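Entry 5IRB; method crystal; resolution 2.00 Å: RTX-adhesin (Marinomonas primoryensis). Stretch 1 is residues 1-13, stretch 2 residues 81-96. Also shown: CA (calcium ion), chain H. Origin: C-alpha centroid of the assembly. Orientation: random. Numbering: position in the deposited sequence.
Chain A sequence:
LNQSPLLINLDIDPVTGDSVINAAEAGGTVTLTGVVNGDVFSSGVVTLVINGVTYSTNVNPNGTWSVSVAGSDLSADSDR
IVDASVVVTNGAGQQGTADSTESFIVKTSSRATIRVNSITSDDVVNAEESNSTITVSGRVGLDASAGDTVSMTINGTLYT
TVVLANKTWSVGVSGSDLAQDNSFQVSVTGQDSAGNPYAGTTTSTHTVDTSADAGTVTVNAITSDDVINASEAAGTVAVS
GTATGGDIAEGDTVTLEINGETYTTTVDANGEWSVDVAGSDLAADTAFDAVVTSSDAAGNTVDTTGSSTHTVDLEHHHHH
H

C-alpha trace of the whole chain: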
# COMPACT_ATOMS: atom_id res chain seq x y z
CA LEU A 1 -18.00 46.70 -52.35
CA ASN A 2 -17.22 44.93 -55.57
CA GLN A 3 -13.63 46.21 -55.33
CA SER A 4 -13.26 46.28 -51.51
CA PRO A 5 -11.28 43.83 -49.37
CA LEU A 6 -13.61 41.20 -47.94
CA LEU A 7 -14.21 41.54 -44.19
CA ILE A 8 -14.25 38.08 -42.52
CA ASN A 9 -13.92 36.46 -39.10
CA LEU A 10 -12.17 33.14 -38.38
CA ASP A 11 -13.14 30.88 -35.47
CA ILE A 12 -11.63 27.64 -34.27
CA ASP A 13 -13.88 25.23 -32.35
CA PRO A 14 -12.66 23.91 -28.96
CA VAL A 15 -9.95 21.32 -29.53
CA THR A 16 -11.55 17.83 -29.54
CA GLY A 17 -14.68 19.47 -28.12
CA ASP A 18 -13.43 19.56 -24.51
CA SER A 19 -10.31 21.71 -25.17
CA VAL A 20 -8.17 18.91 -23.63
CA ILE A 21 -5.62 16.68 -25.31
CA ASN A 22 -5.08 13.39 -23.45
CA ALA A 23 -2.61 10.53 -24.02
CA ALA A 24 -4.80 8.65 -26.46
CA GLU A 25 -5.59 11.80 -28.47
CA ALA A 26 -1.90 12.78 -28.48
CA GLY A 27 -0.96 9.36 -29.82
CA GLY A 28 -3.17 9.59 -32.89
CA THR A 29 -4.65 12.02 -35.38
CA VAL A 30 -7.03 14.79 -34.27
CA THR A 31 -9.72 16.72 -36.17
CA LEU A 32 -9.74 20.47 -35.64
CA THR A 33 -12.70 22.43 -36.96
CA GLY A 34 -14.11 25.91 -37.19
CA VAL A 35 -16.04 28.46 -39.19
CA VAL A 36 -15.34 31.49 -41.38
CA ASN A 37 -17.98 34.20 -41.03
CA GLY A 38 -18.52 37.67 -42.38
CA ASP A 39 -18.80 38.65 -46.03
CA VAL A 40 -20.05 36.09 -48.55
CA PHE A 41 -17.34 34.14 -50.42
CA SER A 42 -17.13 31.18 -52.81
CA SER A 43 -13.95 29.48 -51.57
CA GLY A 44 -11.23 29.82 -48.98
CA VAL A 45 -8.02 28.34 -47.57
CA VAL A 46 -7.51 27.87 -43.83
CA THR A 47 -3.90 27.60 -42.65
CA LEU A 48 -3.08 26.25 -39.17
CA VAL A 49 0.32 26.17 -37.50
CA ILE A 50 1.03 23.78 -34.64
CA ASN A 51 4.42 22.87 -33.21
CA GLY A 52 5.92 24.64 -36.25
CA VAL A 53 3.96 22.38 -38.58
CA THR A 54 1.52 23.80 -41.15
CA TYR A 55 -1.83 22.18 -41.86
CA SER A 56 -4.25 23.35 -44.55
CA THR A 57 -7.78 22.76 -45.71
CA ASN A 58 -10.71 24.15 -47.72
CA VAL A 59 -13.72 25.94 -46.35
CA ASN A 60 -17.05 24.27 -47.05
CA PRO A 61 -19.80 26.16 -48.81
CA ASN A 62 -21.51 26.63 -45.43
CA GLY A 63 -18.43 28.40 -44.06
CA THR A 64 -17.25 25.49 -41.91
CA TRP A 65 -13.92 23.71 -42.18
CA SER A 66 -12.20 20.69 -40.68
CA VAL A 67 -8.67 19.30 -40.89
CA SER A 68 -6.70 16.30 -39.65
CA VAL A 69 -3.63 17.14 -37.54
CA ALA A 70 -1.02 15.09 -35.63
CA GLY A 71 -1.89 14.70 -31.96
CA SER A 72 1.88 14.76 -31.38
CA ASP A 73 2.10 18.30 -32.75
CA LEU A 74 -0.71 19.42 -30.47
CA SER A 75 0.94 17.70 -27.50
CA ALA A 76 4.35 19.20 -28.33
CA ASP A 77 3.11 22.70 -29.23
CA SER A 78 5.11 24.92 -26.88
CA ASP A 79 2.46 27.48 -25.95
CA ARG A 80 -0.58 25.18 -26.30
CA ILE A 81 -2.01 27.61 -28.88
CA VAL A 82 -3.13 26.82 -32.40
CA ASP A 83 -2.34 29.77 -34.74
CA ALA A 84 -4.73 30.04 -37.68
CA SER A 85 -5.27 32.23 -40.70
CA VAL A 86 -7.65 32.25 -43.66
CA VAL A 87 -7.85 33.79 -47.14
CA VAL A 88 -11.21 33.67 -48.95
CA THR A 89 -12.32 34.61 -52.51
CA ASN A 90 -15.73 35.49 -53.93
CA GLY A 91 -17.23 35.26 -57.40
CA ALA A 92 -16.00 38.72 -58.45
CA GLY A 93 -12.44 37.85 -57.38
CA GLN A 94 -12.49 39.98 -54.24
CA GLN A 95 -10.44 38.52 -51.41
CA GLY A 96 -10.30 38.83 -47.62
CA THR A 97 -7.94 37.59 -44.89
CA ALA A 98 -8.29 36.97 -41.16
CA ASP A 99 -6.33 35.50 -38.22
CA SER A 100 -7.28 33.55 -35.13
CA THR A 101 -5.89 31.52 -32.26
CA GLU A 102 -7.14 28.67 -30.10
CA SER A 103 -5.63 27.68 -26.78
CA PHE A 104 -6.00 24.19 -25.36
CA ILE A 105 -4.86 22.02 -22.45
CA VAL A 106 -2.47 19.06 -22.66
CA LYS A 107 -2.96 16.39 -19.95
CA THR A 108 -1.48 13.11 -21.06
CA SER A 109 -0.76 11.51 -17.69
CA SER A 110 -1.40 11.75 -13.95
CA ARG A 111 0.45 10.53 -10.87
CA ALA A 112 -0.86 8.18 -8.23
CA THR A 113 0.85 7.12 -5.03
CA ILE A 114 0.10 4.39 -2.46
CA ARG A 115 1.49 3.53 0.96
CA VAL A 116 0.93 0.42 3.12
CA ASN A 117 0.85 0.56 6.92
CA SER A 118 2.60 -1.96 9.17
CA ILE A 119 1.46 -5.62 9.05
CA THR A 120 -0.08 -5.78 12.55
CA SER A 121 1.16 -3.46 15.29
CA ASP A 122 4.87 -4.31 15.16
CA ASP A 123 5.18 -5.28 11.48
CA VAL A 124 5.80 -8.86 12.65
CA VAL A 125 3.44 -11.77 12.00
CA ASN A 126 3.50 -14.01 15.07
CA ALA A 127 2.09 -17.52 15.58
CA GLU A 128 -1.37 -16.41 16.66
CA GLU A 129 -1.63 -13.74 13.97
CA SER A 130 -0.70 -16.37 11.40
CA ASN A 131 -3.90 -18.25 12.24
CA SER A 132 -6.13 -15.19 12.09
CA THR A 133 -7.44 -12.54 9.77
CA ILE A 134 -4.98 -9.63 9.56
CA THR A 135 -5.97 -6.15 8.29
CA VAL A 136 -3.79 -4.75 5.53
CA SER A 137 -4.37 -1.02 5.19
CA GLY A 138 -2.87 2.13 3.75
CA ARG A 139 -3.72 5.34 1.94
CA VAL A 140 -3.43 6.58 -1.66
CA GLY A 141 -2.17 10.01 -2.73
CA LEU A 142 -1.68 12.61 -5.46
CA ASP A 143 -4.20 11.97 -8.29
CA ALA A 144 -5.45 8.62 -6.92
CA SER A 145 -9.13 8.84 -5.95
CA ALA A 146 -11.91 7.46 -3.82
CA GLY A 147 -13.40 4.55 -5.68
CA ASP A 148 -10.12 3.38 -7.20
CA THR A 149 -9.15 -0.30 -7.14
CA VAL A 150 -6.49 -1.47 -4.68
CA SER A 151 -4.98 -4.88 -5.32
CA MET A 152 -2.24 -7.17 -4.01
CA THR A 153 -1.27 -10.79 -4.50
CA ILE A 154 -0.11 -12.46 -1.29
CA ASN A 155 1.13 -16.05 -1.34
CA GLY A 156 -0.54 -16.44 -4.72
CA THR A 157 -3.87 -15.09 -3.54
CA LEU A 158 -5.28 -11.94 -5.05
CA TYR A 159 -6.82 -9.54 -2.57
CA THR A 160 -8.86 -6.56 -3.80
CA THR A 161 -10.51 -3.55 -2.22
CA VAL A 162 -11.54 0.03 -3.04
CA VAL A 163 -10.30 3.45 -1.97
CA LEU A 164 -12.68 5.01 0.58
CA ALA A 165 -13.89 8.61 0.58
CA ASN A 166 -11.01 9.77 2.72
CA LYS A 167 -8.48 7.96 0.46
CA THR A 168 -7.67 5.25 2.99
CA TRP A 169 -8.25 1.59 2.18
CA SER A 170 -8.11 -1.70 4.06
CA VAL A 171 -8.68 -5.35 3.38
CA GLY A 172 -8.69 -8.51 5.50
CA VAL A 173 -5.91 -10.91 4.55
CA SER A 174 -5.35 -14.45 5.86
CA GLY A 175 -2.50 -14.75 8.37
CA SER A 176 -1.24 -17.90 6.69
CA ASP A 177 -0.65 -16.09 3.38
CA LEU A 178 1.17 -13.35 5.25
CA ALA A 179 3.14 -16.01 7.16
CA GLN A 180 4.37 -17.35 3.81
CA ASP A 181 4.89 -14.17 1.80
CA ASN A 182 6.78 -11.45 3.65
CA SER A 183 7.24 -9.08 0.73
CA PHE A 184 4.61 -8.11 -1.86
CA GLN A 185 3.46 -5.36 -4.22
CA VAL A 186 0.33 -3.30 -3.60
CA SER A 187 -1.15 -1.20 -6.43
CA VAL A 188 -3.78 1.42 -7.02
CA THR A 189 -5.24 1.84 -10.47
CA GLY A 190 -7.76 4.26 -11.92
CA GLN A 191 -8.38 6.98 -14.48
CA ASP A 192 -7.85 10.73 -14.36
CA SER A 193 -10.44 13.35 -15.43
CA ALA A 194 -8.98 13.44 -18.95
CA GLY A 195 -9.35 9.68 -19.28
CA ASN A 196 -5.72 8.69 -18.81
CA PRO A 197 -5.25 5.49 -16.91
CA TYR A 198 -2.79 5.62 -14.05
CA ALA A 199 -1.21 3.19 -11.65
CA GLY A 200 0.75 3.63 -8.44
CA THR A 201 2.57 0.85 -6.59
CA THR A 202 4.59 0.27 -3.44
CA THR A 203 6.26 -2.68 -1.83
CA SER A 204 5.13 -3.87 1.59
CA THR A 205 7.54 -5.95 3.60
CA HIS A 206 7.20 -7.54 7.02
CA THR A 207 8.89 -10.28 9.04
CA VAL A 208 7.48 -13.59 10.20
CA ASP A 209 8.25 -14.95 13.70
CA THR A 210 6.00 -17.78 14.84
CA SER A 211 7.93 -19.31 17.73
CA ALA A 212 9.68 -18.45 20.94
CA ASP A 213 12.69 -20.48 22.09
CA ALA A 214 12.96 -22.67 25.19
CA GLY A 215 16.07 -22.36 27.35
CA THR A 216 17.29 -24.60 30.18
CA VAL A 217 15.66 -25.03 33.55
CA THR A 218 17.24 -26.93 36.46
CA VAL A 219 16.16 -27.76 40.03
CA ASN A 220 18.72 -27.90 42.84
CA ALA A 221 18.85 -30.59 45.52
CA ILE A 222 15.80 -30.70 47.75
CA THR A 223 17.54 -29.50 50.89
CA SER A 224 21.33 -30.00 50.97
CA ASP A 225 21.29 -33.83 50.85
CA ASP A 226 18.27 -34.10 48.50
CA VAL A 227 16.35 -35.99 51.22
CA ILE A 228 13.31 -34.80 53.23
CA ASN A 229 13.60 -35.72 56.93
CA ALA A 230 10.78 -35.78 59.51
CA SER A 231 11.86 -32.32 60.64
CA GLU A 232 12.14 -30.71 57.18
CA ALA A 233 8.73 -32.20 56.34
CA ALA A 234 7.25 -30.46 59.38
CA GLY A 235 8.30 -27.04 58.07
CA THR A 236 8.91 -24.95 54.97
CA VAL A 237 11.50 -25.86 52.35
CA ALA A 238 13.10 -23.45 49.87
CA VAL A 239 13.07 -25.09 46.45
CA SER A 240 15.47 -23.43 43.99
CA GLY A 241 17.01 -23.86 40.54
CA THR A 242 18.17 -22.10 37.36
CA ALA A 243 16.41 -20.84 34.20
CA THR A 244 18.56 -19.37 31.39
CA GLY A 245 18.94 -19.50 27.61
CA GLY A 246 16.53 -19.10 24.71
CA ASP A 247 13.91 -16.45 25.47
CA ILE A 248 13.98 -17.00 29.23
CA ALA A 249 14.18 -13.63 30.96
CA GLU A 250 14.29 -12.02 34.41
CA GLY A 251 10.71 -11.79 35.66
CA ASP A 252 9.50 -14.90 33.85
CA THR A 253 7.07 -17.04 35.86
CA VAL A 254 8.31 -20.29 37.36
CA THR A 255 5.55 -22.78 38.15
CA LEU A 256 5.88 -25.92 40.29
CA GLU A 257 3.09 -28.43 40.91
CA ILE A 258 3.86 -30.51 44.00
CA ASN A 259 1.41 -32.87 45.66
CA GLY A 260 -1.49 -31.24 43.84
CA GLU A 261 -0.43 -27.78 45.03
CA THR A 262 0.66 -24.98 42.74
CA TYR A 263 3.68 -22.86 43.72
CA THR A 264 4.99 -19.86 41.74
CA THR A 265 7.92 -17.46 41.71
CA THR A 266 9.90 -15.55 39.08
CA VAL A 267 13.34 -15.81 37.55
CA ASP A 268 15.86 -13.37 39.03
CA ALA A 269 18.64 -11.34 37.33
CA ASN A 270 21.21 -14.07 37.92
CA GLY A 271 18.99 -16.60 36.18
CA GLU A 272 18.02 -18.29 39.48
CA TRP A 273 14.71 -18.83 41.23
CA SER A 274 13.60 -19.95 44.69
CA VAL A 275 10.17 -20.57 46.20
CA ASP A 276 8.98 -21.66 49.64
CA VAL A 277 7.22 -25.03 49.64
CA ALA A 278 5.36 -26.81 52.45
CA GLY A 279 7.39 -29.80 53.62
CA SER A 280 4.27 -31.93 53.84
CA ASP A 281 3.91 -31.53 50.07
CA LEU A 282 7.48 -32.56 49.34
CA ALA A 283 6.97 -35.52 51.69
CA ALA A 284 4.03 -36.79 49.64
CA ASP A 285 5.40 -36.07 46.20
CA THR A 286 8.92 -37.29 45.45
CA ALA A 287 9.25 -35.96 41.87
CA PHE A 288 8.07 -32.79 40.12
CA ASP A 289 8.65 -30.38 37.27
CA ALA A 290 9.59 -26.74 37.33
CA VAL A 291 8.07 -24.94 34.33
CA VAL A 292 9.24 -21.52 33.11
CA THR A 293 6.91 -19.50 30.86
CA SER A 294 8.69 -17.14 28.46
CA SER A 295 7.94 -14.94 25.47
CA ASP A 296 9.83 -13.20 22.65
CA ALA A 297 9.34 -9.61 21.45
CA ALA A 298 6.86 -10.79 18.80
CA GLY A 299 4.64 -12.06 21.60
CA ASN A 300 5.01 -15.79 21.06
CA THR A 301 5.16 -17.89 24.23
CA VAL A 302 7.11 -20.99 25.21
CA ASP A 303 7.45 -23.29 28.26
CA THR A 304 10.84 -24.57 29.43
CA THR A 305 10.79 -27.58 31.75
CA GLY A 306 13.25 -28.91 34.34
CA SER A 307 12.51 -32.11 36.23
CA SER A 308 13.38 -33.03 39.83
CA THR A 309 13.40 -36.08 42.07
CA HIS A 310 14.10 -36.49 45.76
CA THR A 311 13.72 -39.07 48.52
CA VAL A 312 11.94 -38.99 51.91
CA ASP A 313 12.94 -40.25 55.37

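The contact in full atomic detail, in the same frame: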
# COMPACT_ATOMS: atom_id res chain seq x y z
N LEU A 1 -16.66 47.25 -52.54
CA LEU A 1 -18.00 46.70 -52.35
C LEU A 1 -18.12 45.60 -53.39
O LEU A 1 -18.50 44.46 -53.07
CB LEU A 1 -19.02 47.79 -52.50
CG LEU A 1 -18.50 49.19 -52.10
CD1 LEU A 1 -19.65 50.13 -52.12
CD2 LEU A 1 -17.83 49.24 -50.73
N ASN A 2 -17.71 45.93 -54.62
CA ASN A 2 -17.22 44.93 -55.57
C ASN A 2 -15.69 44.99 -55.72
O ASN A 2 -15.08 44.08 -56.28
CB ASN A 2 -17.89 45.09 -56.92
CG ASN A 2 -19.29 44.50 -56.93
OD1 ASN A 2 -20.27 45.17 -56.59
ND2 ASN A 2 -19.38 43.22 -57.31
N GLN A 3 -15.08 46.08 -55.25
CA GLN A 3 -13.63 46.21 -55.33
C GLN A 3 -12.96 46.15 -53.97
O GLN A 3 -11.74 46.03 -53.89
CB GLN A 3 -13.22 47.53 -55.99
CG GLN A 3 -13.73 47.76 -57.40
CD GLN A 3 -13.33 46.65 -58.35
OE1 GLN A 3 -12.20 46.16 -58.31
NE2 GLN A 3 -14.23 46.29 -59.25
N SER A 4 -13.75 46.26 -52.90
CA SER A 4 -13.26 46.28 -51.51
C SER A 4 -12.67 44.98 -51.01
O SER A 4 -12.94 43.92 -51.56
CB SER A 4 -14.37 46.72 -50.56
OG SER A 4 -15.50 45.88 -50.65
N PRO A 5 -11.76 45.07 -50.01
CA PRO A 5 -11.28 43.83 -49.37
C PRO A 5 -12.48 43.15 -48.73
O PRO A 5 -13.34 43.84 -48.21
CB PRO A 5 -10.29 44.30 -48.30
CG PRO A 5 -10.38 45.79 -48.26
CD PRO A 5 -11.13 46.28 -49.47
N LEU A 6 -12.53 41.83 -48.68
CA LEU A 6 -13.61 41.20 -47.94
C LEU A 6 -13.33 41.21 -46.44
O LEU A 6 -12.20 40.97 -46.02
CB LEU A 6 -13.85 39.77 -48.43
CG LEU A 6 -14.22 39.67 -49.91
CD1 LEU A 6 -14.08 38.25 -50.43
CD2 LEU A 6 -15.62 40.22 -50.13
N LEU A 7 -14.35 41.54 -45.64
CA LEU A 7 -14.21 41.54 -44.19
C LEU A 7 -14.76 40.21 -43.62
O LEU A 7 -15.97 39.95 -43.67
CB LEU A 7 -14.90 42.75 -43.58
CG LEU A 7 -14.33 44.05 -44.21
CD1 LEU A 7 -14.95 45.32 -43.63
CD2 LEU A 7 -12.79 44.12 -44.16
N ILE A 8 -13.87 39.36 -43.12
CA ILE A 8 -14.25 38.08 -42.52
C ILE A 8 -13.70 37.83 -41.11
O ILE A 8 -12.77 38.50 -40.66
CB ILE A 8 -13.80 36.91 -43.40
CG1 ILE A 8 -12.31 37.09 -43.73
CG2 ILE A 8 -14.61 36.86 -44.69
CD1 ILE A 8 -11.68 35.89 -44.36
N ASN A 9 -14.30 36.85 -40.45
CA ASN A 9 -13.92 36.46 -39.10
C ASN A 9 -13.65 34.95 -39.08
O ASN A 9 -14.43 34.18 -39.63
CB ASN A 9 -15.02 36.84 -38.10
CG ASN A 9 -14.55 36.76 -36.66
OD1 ASN A 9 -13.94 37.70 -36.14
ND2 ASN A 9 -14.83 35.64 -35.99
N LEU A 10 -12.58 34.54 -38.41
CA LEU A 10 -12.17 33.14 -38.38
C LEU A 10 -12.26 32.59 -36.96
O LEU A 10 -11.67 33.15 -36.05
CB LEU A 10 -10.74 32.98 -38.89
CG LEU A 10 -10.08 31.59 -38.84
CD1 LEU A 10 -10.84 30.59 -39.70
CD2 LEU A 10 -8.62 31.65 -39.25
N ASP A 11 -13.03 31.52 -36.78
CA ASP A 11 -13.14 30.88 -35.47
C ASP A 11 -12.68 29.45 -35.54
O ASP A 11 -12.92 28.76 -36.54
CB ASP A 11 -14.57 30.91 -34.94
CG ASP A 11 -14.94 32.24 -34.32
OD1 ASP A 11 -14.47 32.53 -33.20
OD2 ASP A 11 -15.73 32.98 -34.95
N ILE A 12 -12.05 29.02 -34.46
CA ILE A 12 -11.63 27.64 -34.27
C ILE A 12 -12.48 27.06 -33.15
O ILE A 12 -12.62 27.68 -32.09
CB ILE A 12 -10.13 27.54 -33.92
CG1 ILE A 12 -9.29 28.33 -34.94
CG2 ILE A 12 -9.68 26.08 -33.82
CD1 ILE A 12 -7.96 28.84 -34.39
N ASP A 13 -13.10 25.91 -33.39
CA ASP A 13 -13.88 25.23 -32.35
C ASP A 13 -12.94 24.70 -31.27
O ASP A 13 -11.77 24.44 -31.55
CB ASP A 13 -14.69 24.08 -32.95
CG ASP A 13 -15.68 24.56 -33.99
OD1 ASP A 13 -16.33 25.60 -33.77
OD2 ASP A 13 -15.80 23.90 -35.04
N ILE A 81 -1.14 26.74 -28.07
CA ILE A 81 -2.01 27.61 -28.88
C ILE A 81 -1.89 27.22 -30.34
O ILE A 81 -0.78 27.11 -30.87
CB ILE A 81 -1.65 29.10 -28.75
CG1 ILE A 81 -1.83 29.59 -27.32
CG2 ILE A 81 -2.52 29.96 -29.68
CD1 ILE A 81 -1.10 30.88 -27.07
N VAL A 82 -3.04 26.99 -30.97
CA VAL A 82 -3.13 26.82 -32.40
C VAL A 82 -3.18 28.22 -33.05
O VAL A 82 -4.07 29.00 -32.72
CB VAL A 82 -4.37 26.01 -32.80
CG1 VAL A 82 -4.48 25.93 -34.33
CG2 VAL A 82 -4.34 24.62 -32.17
N ASP A 83 -2.25 28.54 -33.94
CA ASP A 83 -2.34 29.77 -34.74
C ASP A 83 -3.01 29.47 -36.08
O ASP A 83 -2.63 28.53 -36.78
CB ASP A 83 -0.96 30.41 -34.97
CG ASP A 83 -0.20 30.69 -33.67
OD1 ASP A 83 -0.77 31.29 -32.72
OD2 ASP A 83 1.00 30.33 -33.59
N ALA A 84 -3.98 30.30 -36.46
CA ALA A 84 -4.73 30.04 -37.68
C ALA A 84 -4.88 31.30 -38.51
O ALA A 84 -4.99 32.40 -37.98
CB ALA A 84 -6.09 29.48 -37.34
N SER A 85 -4.87 31.13 -39.82
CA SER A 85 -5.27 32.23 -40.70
C SER A 85 -6.07 31.72 -41.90
O SER A 85 -6.05 30.52 -42.23
CB SER A 85 -4.04 33.02 -41.15
OG SER A 85 -3.19 32.22 -41.94
N VAL A 86 -6.83 32.63 -42.52
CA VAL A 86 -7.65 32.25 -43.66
C VAL A 86 -7.57 33.33 -44.76
O VAL A 86 -7.47 34.52 -44.46
CB VAL A 86 -9.11 31.99 -43.24
CG1 VAL A 86 -9.75 33.25 -42.68
CG2 VAL A 86 -9.94 31.40 -44.40
N VAL A 87 -7.54 32.90 -46.02
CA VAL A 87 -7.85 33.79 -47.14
C VAL A 87 -9.05 33.22 -47.89
O VAL A 87 -9.13 32.00 -48.12
CB VAL A 87 -6.65 33.97 -48.07
CG1 VAL A 87 -6.13 32.64 -48.54
CG2 VAL A 87 -7.02 34.87 -49.25
N VAL A 88 -10.02 34.08 -48.22
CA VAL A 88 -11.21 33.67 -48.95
C VAL A 88 -11.36 34.49 -50.25
O VAL A 88 -10.81 35.59 -50.36
CB VAL A 88 -12.50 33.85 -48.14
CG1 VAL A 88 -12.42 33.15 -46.79
CG2 VAL A 88 -12.82 35.34 -47.97
N THR A 89 -12.10 33.96 -51.21
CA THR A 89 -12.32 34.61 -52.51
C THR A 89 -13.79 34.54 -52.83
O THR A 89 -14.43 33.54 -52.52
CB THR A 89 -11.53 33.94 -53.64
OG1 THR A 89 -10.15 33.88 -53.27
CG2 THR A 89 -11.68 34.73 -54.94
N ASN A 90 -14.34 35.58 -53.45
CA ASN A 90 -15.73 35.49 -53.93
C ASN A 90 -15.79 35.41 -55.44
O ASN A 90 -14.75 35.39 -56.11
CB ASN A 90 -16.56 36.68 -53.42
CG ASN A 90 -16.20 38.03 -54.09
OD1 ASN A 90 -15.37 38.10 -55.00
ND2 ASN A 90 -16.82 39.09 -53.61
N GLY A 91 -17.00 35.30 -55.97
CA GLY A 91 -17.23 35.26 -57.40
C GLY A 91 -16.58 36.35 -58.23
O GLY A 91 -16.02 36.07 -59.29
N ALA A 92 -16.66 37.60 -57.77
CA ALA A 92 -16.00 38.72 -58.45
C ALA A 92 -14.48 38.78 -58.32
O ALA A 92 -13.84 39.65 -58.92
CB ALA A 92 -16.58 40.03 -57.95
N GLY A 93 -13.88 37.86 -57.55
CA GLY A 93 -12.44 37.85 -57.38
C GLY A 93 -11.94 38.78 -56.27
O GLY A 93 -10.74 39.01 -56.12
N GLN A 94 -12.87 39.33 -55.49
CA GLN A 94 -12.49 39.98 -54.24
C GLN A 94 -11.94 38.95 -53.29
O GLN A 94 -12.39 37.81 -53.30
CB GLN A 94 -13.67 40.68 -53.57
CG GLN A 94 -14.18 41.89 -54.29
CD GLN A 94 -15.52 42.31 -53.75
OE1 GLN A 94 -16.55 41.84 -54.22
NE2 GLN A 94 -15.51 43.16 -52.73
N GLN A 95 -10.94 39.35 -52.50
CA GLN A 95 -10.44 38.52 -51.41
C GLN A 95 -10.50 39.19 -50.04
O GLN A 95 -10.67 40.42 -49.93
CB GLN A 95 -9.03 38.08 -51.70
CG GLN A 95 -8.90 37.38 -53.01
CD GLN A 95 -7.58 36.70 -53.15
OE1 GLN A 95 -6.58 37.12 -52.56
NE2 GLN A 95 -7.55 35.63 -53.93
N GLY A 96 -10.35 38.36 -49.00
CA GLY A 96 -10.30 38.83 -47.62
C GLY A 96 -9.44 37.87 -46.80
O GLY A 96 -9.37 36.69 -47.12
CA CA H . 1.57 27.29 -30.81
O HOH W 1 -10.85 42.20 -52.62
O HOH W 2 1.62 29.74 -31.09
O HOH W 3 1.62 27.35 -33.36
O HOH W 4 4.10 27.27 -30.77

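The N-terminal segment of this RTX-adhesin chain meets a hairpin some seventy or more residues later, and the contact divides into a polar clasp around Gln94 and a row of interdigitated apolar side chains. Together they bury 764 Å², both sides summed. Strand 8-12 runs roughly antiparallel to strand 81-89, at 143°, with axes 7.8 Å apart at closest approach. No backbone hydrogen bond joins these two strands; facing side chains occupy the space between them.

The strand follows a simple alternation rule. Ile8, Leu10 and Ile12 turn CA-to-CB toward the other stretch, while Asn9 and Asp11 turn away and touch nothing there. The partner strand repeats it: Val82, Ala84, Val86 and Val88 point toward, Asp83 and Val87 away. Bumps and hollows then mesh in sequence. Ile8, with chi1 p and chi2 t, sets its CD1 over the groove separating two valines, 3.7 Å from Val86 CG1 and 3.7 Å from Val88 CG1. Leu10 (t, p) reaches the next position, its CD2 3.8 Å from Ala84 CB and its CB 3.9 Å from Val86 CG1. Ala84 is the hollow of this row: its single methyl receives both Leu10 and Ile12, whose CD1 lies 3.6 Å from Ala84 CB. Small opposite large lets the buried leucine and isoleucine come down close to the strand, and Leu10 CD2 even approaches the backbone, 3.7 Å from Ser85 C.

Leu6 is the junction between the apolar row and the clasp. Its N donates a short, nearly straight hydrogen bond to Gln95 O (2.6 Å), fixing the backbone where the two stretches run closest, with Leu6 CA 4.1 Å from Gly96 CA. The Leu6 side chain (m, t) then fills a pocket in the hairpin, with Leu6 CD1 4.0 Å from Val88 CG2 and 3.4 Å from Gln94 O, Leu6 CG 3.8 Å from Gln94 CB, and Leu6 CD2 3.9 Å from Asn90 ND2. Gly96 makes the close approach possible: its CA sits 3.3 Å from Leu6 O in a CA-H...O contact, and an ideal CB would lie 2.3 Å from that same Leu6 O, a clash.

Beyond Leu6, Gln94 (m, t) extends into the N-terminal loop. Its NE2 donates to Ser4 O at 2.9 Å and, weakly, to Leu1 O at 3.3 Å, so one amide gathers two carbonyls of the loop. The amide is held from behind by Asn90 ND2, which donates to Gln94 OE1 at 2.8 Å. The loop also braces itself, as Leu1 N donates to Ser4 OG at 2.6 Å. Water 1 fills a remaining gap, donating to Ser4 O (2.9 Å) and accepting from Gln95 N (2.9 Å).

The hairpin that carries Gln94 is shaped by a type I turn from Asn90 to Gly93. Gly93, at phi 86°, has backbone angles that by themselves call for glycine. In the same turn, Ala92 CB offers a small apolar surface 4.3 Å from Asn2 ND2.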